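Local coordinates for DUF2235 domain-containing protein (Pseudomonas aeruginosa, PDB 4O5P), which is the type VI secretion phospholipase effector Tle1 and probably hydrolyses phospholipids with a catalytic domain of the alpha/beta-hydrolase clan, at residues 283-287 with 297-302; 609-615 with 696-702. All coordinates share one frame; numbering follows the deposited sequence.

How the interactions relate
Interactions 1 and 2 are both buried; interaction 1 lies in the catalytic part of the sequence and interaction 2 in the C-terminal part, later in the chain. They share an antiparallel sheet in which strands 294-299 and 609-614 are neighbours: Gly297 N lies 2.8 Å from Thr610 O, and His298 O lies 2.9 Å from Thr610 N. Interaction 1, nearer the centre of the chain, is a small single bridge of two backbone bonds, packed with alanines and a selenomethionine. Interaction 2 buries about twice the surface and is a bulged strand pair; apolar side chains pack along it, and polar pairs sit near both ends.

Interaction 1: residues 283-287 with 297-302; sequences VAAVG and GHMDWA
Ala285 and His298 pair through their backbones in a single beta bridge, which joins the loop after strand 270-280 to the end of strand 294-299 within the catalytic domain, assigned to the alpha/beta-hydrolase clan. Two nearly straight backbone bonds make the bridge: Met299 N donates to Ala284 O at 2.9 Å, in the carbonyl plane, and Val286 N donates to Gly297 O at 3.0 Å. Each acceptor also meets a CA-H group, with Ala284 O 3.4 Å from His298 CA and Gly297 O near Ala285 CA, so each carbonyl takes a nearly straight N-H bond and a weaker CA-H contact from the facing segment.

The side chain of Met299, a selenomethionine, runs beside this backbone. Its CG rests 3.7 Å from Val286 CA, and beyond CG the chain is extended (chi2 167°, chi3 172°), which carries CE to 3.5 Å from Ala285 O. Ala284, whose CB is directed toward the other segment, meets Ala302 CB at 3.8 Å through that CB and approaches the His298 ring obliquely near ND1.

Further out, helix 238-254 lies against the bridge: Arg238 NE donates to Ala285 O, while Ala241 touches Ala284. Val283 shares a backbone hydrogen bond with Ser237, probably the nucleophile on a GxSxG elbow, which places the loop directly beside the presumed active site. Past the strand the chain turns, closed by the bond from Ala302 N to Met299 O. The same face of the Trp301 indole is covered by Met299 CB and Ala302 CB, each 3.7 Å above its plane and offset toward the rim.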
# COMPACT_ATOMS: atom_id res chain seq x y z
N VAL A 283 2.87 1.35 1.85
CA VAL A 283 2.71 0.36 2.93
C VAL A 283 3.02 -1.01 2.37
O VAL A 283 2.37 -1.45 1.44
CB VAL A 283 1.29 0.36 3.50
CG1 VAL A 283 1.11 -0.83 4.47
CG2 VAL A 283 0.97 1.70 4.18
N ALA A 284 4.01 -1.69 2.94
CA ALA A 284 4.53 -2.92 2.33
C ALA A 284 4.22 -4.13 3.19
O ALA A 284 4.74 -5.23 2.96
CB ALA A 284 6.03 -2.81 2.10
N ALA A 285 3.35 -3.91 4.17
CA ALA A 285 3.13 -4.88 5.24
C ALA A 285 2.26 -6.02 4.80
O ALA A 285 1.31 -5.83 4.03
CB ALA A 285 2.47 -4.20 6.47
N VAL A 286 2.56 -7.21 5.31
CA VAL A 286 1.64 -8.33 5.22
C VAL A 286 0.30 -7.92 5.85
O VAL A 286 0.26 -7.16 6.83
CB VAL A 286 2.23 -9.58 5.93
CG1 VAL A 286 2.26 -9.40 7.45
CG2 VAL A 286 1.47 -10.82 5.52
N GLY A 287 -0.79 -8.41 5.25
CA GLY A 287 -2.14 -8.04 5.67
C GLY A 287 -2.54 -8.88 6.86
O GLY A 287 -2.82 -10.08 6.73
N GLY A 297 5.28 -6.87 9.56
CA GLY A 297 6.42 -6.43 8.79
C GLY A 297 6.17 -6.68 7.32
O GLY A 297 5.04 -7.01 6.94
N HIS A 298 7.21 -6.53 6.50
CA HIS A 298 7.09 -6.66 5.04
C HIS A 298 6.54 -7.98 4.51
O HIS A 298 6.87 -9.06 5.01
CB HIS A 298 8.46 -6.49 4.38
CG HIS A 298 9.08 -5.14 4.57
ND1 HIS A 298 8.37 -4.03 4.97
CD2 HIS A 298 10.36 -4.74 4.42
CE1 HIS A 298 9.19 -3.00 5.07
NE2 HIS A 298 10.41 -3.40 4.73
N MSE A 299 5.74 -7.88 3.45
CA MSE A 299 5.51 -9.01 2.56
C MSE A 299 6.87 -9.46 2.01
O MSE A 299 7.79 -8.64 1.84
CB MSE A 299 4.57 -8.61 1.41
CG MSE A 299 3.12 -8.48 1.85
SE MSE A 299 1.96 -7.60 0.53
CE MSE A 299 0.27 -7.93 1.41
N ASP A 300 7.00 -10.76 1.74
CA ASP A 300 8.30 -11.31 1.37
C ASP A 300 8.94 -10.61 0.15
O ASP A 300 10.15 -10.35 0.13
CB ASP A 300 8.25 -12.85 1.21
CG ASP A 300 7.17 -13.32 0.24
OD1 ASP A 300 6.65 -12.51 -0.56
OD2 ASP A 300 6.83 -14.52 0.27
N TRP A 301 8.12 -10.27 -0.85
CA TRP A 301 8.69 -9.68 -2.07
C TRP A 301 9.23 -8.27 -1.84
O TRP A 301 10.03 -7.75 -2.64
CB TRP A 301 7.68 -9.70 -3.21
CG TRP A 301 6.35 -9.13 -2.87
CD1 TRP A 301 5.23 -9.83 -2.54
CD2 TRP A 301 5.98 -7.74 -2.81
NE1 TRP A 301 4.19 -8.97 -2.29
CE2 TRP A 301 4.63 -7.68 -2.46
CE3 TRP A 301 6.68 -6.55 -3.04
CZ2 TRP A 301 3.95 -6.47 -2.30
CZ3 TRP A 301 6.00 -5.35 -2.89
CH2 TRP A 301 4.65 -5.32 -2.53
N ALA A 302 8.78 -7.66 -0.74
CA ALA A 302 9.09 -6.27 -0.41
C ALA A 302 10.42 -6.09 0.32
O ALA A 302 10.97 -4.97 0.33
CB ALA A 302 7.96 -5.65 0.43

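Interaction 2: residues 609-615 with 696-702; sequences GTVFLIN and RLSVLAT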
# COMPACT_ATOMS: atom_id res chain seq x y z
N GLY A 609 4.96 -13.22 5.07
CA GLY A 609 5.45 -11.94 5.56
C GLY A 609 6.22 -12.04 6.87
O GLY A 609 6.24 -13.09 7.52
N THR A 610 6.84 -10.94 7.27
CA THR A 610 7.57 -10.87 8.51
C THR A 610 6.62 -10.32 9.57
O THR A 610 5.67 -9.60 9.24
CB THR A 610 8.77 -9.93 8.35
OG1 THR A 610 9.74 -10.54 7.48
CG2 THR A 610 9.42 -9.59 9.71
N VAL A 611 6.86 -10.68 10.83
CA VAL A 611 6.12 -10.15 11.98
C VAL A 611 7.10 -9.80 13.10
O VAL A 611 8.02 -10.58 13.40
CB VAL A 611 5.11 -11.18 12.55
CG1 VAL A 611 4.44 -10.60 13.79
CG2 VAL A 611 4.07 -11.62 11.49
N PHE A 612 6.92 -8.61 13.68
CA PHE A 612 7.76 -8.10 14.75
C PHE A 612 6.99 -7.98 16.06
O PHE A 612 5.76 -7.97 16.05
CB PHE A 612 8.21 -6.67 14.44
CG PHE A 612 9.02 -6.53 13.20
CD1 PHE A 612 10.36 -6.92 13.18
CD2 PHE A 612 8.47 -5.97 12.06
CE1 PHE A 612 11.11 -6.79 12.03
CE2 PHE A 612 9.21 -5.82 10.92
CZ PHE A 612 10.54 -6.23 10.90
N LEU A 613 7.74 -7.81 17.15
CA LEU A 613 7.23 -7.33 18.43
C LEU A 613 7.91 -5.98 18.74
O LEU A 613 9.07 -5.78 18.39
CB LEU A 613 7.59 -8.30 19.55
CG LEU A 613 6.73 -9.55 19.72
CD1 LEU A 613 7.21 -10.37 20.91
CD2 LEU A 613 5.30 -9.13 19.90
N ILE A 614 7.20 -5.07 19.39
CA ILE A 614 7.81 -3.79 19.78
C ILE A 614 8.30 -3.85 21.23
O ILE A 614 7.94 -4.76 21.99
CB ILE A 614 6.84 -2.62 19.61
CG1 ILE A 614 5.63 -2.79 20.54
CG2 ILE A 614 6.38 -2.48 18.14
CD1 ILE A 614 4.61 -1.69 20.39
N ASN A 615 9.11 -2.88 21.62
CA ASN A 615 9.77 -2.89 22.92
C ASN A 615 8.90 -2.26 24.00
O ASN A 615 8.33 -1.20 23.78
CB ASN A 615 11.11 -2.14 22.82
CG ASN A 615 11.85 -2.09 24.14
OD1 ASN A 615 11.83 -1.07 24.84
ND2 ASN A 615 12.51 -3.19 24.49
N ARG A 696 12.51 0.52 17.71
CA ARG A 696 13.18 -0.76 17.88
C ARG A 696 12.19 -1.89 17.65
O ARG A 696 11.03 -1.81 18.07
CB ARG A 696 13.79 -0.86 19.29
CG ARG A 696 14.85 0.21 19.57
CD ARG A 696 15.72 -0.18 20.76
NE ARG A 696 15.00 -0.01 22.02
CZ ARG A 696 15.35 -0.57 23.17
NH1 ARG A 696 16.41 -1.36 23.26
NH2 ARG A 696 14.61 -0.33 24.25
N LEU A 697 12.66 -2.92 16.96
CA LEU A 697 11.82 -4.07 16.65
C LEU A 697 12.57 -5.35 16.93
O LEU A 697 13.81 -5.38 16.86
CB LEU A 697 11.41 -4.05 15.18
CG LEU A 697 10.60 -2.87 14.64
CD1 LEU A 697 10.43 -3.04 13.14
CD2 LEU A 697 9.25 -2.82 15.33
N SER A 698 11.81 -6.39 17.25
CA SER A 698 12.36 -7.73 17.46
C SER A 698 11.68 -8.63 16.45
O SER A 698 10.45 -8.60 16.35
CB SER A 698 12.06 -8.20 18.87
OG SER A 698 12.35 -9.58 19.03
N VAL A 699 12.44 -9.43 15.72
CA VAL A 699 11.81 -10.30 14.72
C VAL A 699 11.13 -11.45 15.43
O VAL A 699 11.77 -12.20 16.17
CB VAL A 699 12.81 -10.85 13.69
CG1 VAL A 699 12.10 -11.76 12.72
CG2 VAL A 699 13.51 -9.71 12.95
N LEU A 700 9.83 -11.60 15.20
CA LEU A 700 9.07 -12.69 15.82
C LEU A 700 8.99 -13.83 14.82
O LEU A 700 9.09 -15.01 15.19
CB LEU A 700 7.66 -12.20 16.17
CG LEU A 700 6.77 -13.09 17.02
CD1 LEU A 700 7.42 -13.39 18.37
CD2 LEU A 700 5.41 -12.40 17.19
N ALA A 701 8.80 -13.47 13.56
CA ALA A 701 8.68 -14.47 12.50
C ALA A 701 9.12 -13.89 11.16
O ALA A 701 8.81 -12.74 10.84
CB ALA A 701 7.25 -14.98 12.42
N THR A 702 9.84 -14.68 10.38
CA THR A 702 10.31 -14.23 9.08
C THR A 702 10.78 -15.45 8.30
O THR A 702 11.08 -16.49 8.90
CB THR A 702 11.46 -13.22 9.19
OG1 THR A 702 11.72 -12.63 7.91
CG2 THR A 702 12.72 -13.89 9.69
O HOH W 1 9.70 -0.64 20.15
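Val611 O accepts two backbone bonds, from Leu700 N at 2.7 Å and from Ala701 N at 3.0 Å. This is a classic beta bulge in the antiparallel pairing of strands 609-614 and 697-702. The register slips by one residue here, and the chain turns a corner at Leu700. Val611 N returns a bond to Ala701 O, and beyond the bulge Leu613 and Ser698 form a hydrogen-bonded pair.

The Phe612 ring lies between two aliphatic groups. Leu697 CD1 sits 3.6 Å from the ring centroid and only 6° off its normal, a CH-pi contact, while Thr610 CG2 covers the opposite face near the rim. With Phe612 CG beside its own backbone N (chi1 -61°), one ring edge meets Ser698 O. Leu700 CD1 packs 4.0 Å from Leu613 CD1, and Leu700 CD2 lies alongside Val611 CG1.

At one end the hydroxyls Thr610 OG1 and Thr702 OG1 are 2.9 Å apart. At the other, a water accepts from Asn615 N and donates to Arg696 O, both at 2.7 Å, extending the pairing past the last direct backbone bonds. Asn615 caps helix 616-637 by accepting from Asp618 N through OD1, and Arg696 NE forms a salt bridge with the Asp618 carboxylate. The cap and the charge pair thus converge on one residue, tying the strand pair to the start of the helix.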